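Local coordinates for CMP/dCMP-type deaminase domain-containing protein (Aspergillus oryzae RIB40, PDB 7DRY), which probably acts as the zinc-dependent Rib2 deaminase of riboflavin biosynthesis, removing an amino group from a pyrimidine intermediate of the pathway, at residues 68-73 with 83-88. Residues are numbered along the deposited sequence; the frame is centred on the assembly and turned at random. Where two conformers were deposited one is given.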
loop_
_atom_site.group_PDB
_atom_site.type_symbol
_atom_site.label_atom_id
_atom_site.label_comp_id
_atom_site.label_asym_id
_atom_site.label_seq_id
_atom_site.Cartn_x
_atom_site.Cartn_y
_atom_site.Cartn_z
ATOM N N SER A 68 -2.816 -5.305 9.272
ATOM C CA SER A 68 -3.146 -5.467 10.681
ATOM C C SER A 68 -4.648 -5.610 10.890
ATOM O O SER A 68 -5.079 -6.335 11.795
ATOM C CB SER A 68 -2.619 -4.266 11.454
ATOM O OG SER A 68 -1.207 -4.314 11.542
ATOM N N ASN A 69 -5.463 -4.928 10.080
ATOM C CA ASN A 69 -6.907 -5.108 10.168
ATOM C C ASN A 69 -7.273 -6.563 9.913
ATOM O O ASN A 69 -8.075 -7.158 10.645
ATOM C CB ASN A 69 -7.601 -4.224 9.133
ATOM C CG ASN A 69 -7.604 -2.762 9.507
ATOM O OD1 ASN A 69 -7.479 -2.399 10.670
ATOM N ND2 ASN A 69 -7.776 -1.910 8.507
ATOM N N TYR A 70 -6.677 -7.161 8.873
ATOM C CA TYR A 70 -6.946 -8.558 8.568
ATOM C C TYR A 70 -6.486 -9.461 9.707
ATOM O O TYR A 70 -7.206 -10.382 10.109
ATOM C CB TYR A 70 -6.267 -8.939 7.252
ATOM C CG TYR A 70 -6.747 -10.263 6.697
ATOM C CD1 TYR A 70 -7.842 -10.335 5.843
ATOM C CD2 TYR A 70 -6.110 -11.454 7.033
ATOM C CE1 TYR A 70 -8.277 -11.538 5.339
ATOM C CE2 TYR A 70 -6.545 -12.660 6.523
ATOM C CZ TYR A 70 -7.629 -12.692 5.677
ATOM O OH TYR A 70 -8.065 -13.906 5.178
ATOM N N ALA A 71 -5.292 -9.199 10.247
ATOM C CA ALA A 71 -4.797 -9.972 11.382
ATOM C C ALA A 71 -5.746 -9.905 12.577
ATOM O O ALA A 71 -6.015 -10.931 13.215
ATOM C CB ALA A 71 -3.399 -9.483 11.774
ATOM N N ALA A 72 -6.260 -8.709 12.896
ATOM C CA ALA A 72 -7.166 -8.581 14.035
ATOM C C ALA A 72 -8.447 -9.371 13.814
ATOM O O ALA A 72 -8.937 -10.048 14.726
ATOM C CB ALA A 72 -7.489 -7.105 14.289
ATOM N N VAL A 73 -9.018 -9.285 12.617
ATOM C CA VAL A 73 -10.239 -10.030 12.329
ATOM C C VAL A 73 -10.009 -11.532 12.449
ATOM O O VAL A 73 -10.908 -12.277 12.855
ATOM C CB VAL A 73 -10.772 -9.598 10.947
ATOM C CG1 VAL A 73 -11.798 -10.558 10.413
ATOM C CG2 VAL A 73 -11.352 -8.180 11.049
ATOM N N GLU A 83 0.107 -16.166 8.105
ATOM C CA GLU A 83 -0.467 -17.484 8.348
ATOM C C GLU A 83 -1.933 -17.566 7.951
ATOM O O GLU A 83 -2.450 -18.675 7.767
ATOM C CB GLU A 83 -0.382 -17.832 9.836
ATOM C CG GLU A 83 1.016 -17.858 10.418
ATOM C CD GLU A 83 1.016 -18.135 11.917
ATOM O OE1 GLU A 83 -0.070 -18.351 12.494
ATOM O OE2 GLU A 83 2.107 -18.108 12.515
ATOM N N VAL A 84 -2.613 -16.430 7.829
ATOM C CA VAL A 84 -4.061 -16.402 7.650
ATOM C C VAL A 84 -4.507 -15.761 6.344
ATOM O O VAL A 84 -5.692 -15.881 5.994
ATOM C CB VAL A 84 -4.788 -15.739 8.839
ATOM C CG1 VAL A 84 -4.589 -16.561 10.113
ATOM C CG2 VAL A 84 -4.307 -14.313 9.026
ATOM N N LEU A 85 -3.630 -15.065 5.623
ATOM C CA LEU A 85 -4.044 -14.483 4.356
ATOM C C LEU A 85 -4.414 -15.593 3.371
ATOM O O LEU A 85 -3.845 -16.694 3.412
ATOM C CB LEU A 85 -2.922 -13.646 3.758
ATOM C CG LEU A 85 -2.733 -12.289 4.431
ATOM C CD1 LEU A 85 -1.393 -11.691 3.990
ATOM C CD2 LEU A 85 -3.896 -11.350 4.131
ATOM N N PRO A 86 -5.354 -15.326 2.463
ATOM C CA PRO A 86 -5.748 -16.353 1.488
ATOM C C PRO A 86 -4.566 -16.823 0.657
ATOM O O PRO A 86 -3.673 -16.045 0.311
ATOM C CB PRO A 86 -6.771 -15.628 0.606
ATOM C CG PRO A 86 -7.276 -14.517 1.430
ATOM C CD PRO A 86 -6.137 -14.087 2.310
ATOM N N SER A 87 -4.589 -18.115 0.320
ATOM C CA SER A 87 -3.552 -18.720 -0.509
ATOM C C SER A 87 -4.237 -19.850 -1.279
ATOM O O SER A 87 -4.194 -21.013 -0.880
ATOM C CB SER A 87 -2.393 -19.229 0.339
ATOM O OG SER A 87 -1.297 -19.600 -0.483
ATOM N N GLU A 88 -4.802 -19.498 -2.432
ATOM C CA GLU A 88 -5.371 -20.449 -3.370
ATOM C C GLU A 88 -4.582 -20.379 -4.671
ATOM O O GLU A 88 -4.329 -19.277 -5.176
ATOM C CB GLU A 88 -6.843 -20.105 -3.637
ATOM C CG GLU A 88 -7.612 -19.689 -2.389
ATOM C CD GLU A 88 -8.814 -18.819 -2.705
ATOM O OE1 GLU A 88 -8.855 -17.659 -2.232
ATOM O OE2 GLU A 88 -9.713 -19.295 -3.433
#
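The CA atoms of Y70 and L85 lie 7.8 Å apart where the end of a helix and a loop run past each other. Residues 68-73 form the last turns of helix 62-73, with A72 N and V73 N bonded to the carbonyls of S68 and N69, whereas 83-88 is irregular and becomes extended from L85 onward. No backbone-to-backbone bond joins them, and the gap is bridged by one aromatic side chain, a compact example of how a single tyrosine can fasten a helix to a loop. A chi1 of -167° turns the Y70 ring away from its own backbone N and out towards the loop, where it lies along V84, L85 and P86. The methyl CD2 of L85 sits over one face in a CH-pi contact, 3.9 Å from the ring centroid and 21° off the normal; it lies nearer the rim than the middle, with Y70 CD2 at 3.7 Å. V84 contributes through two groups. Its methyl CG2 packs against Y70 CE2 at 3.7 Å, while its carbonyl O lies at the ring edge, in plane, at a rather long 3.2 Å from Y70 OH. P86 meets the phenol end obliquely, its CD 3.5 Å from Y70 OH. Beyond the two segments, V48 of strand 46-52 touches both Y70 and P86, the ring of H74 stacks with that of Y70, and R124 bonds to the carbonyl of L85. In the CDA deaminase fold, the helix that follows the zinc ligand H61 packs on the central sheet; here its C-terminal end is tied by tyrosine packing to the loop leading into strand 91-97.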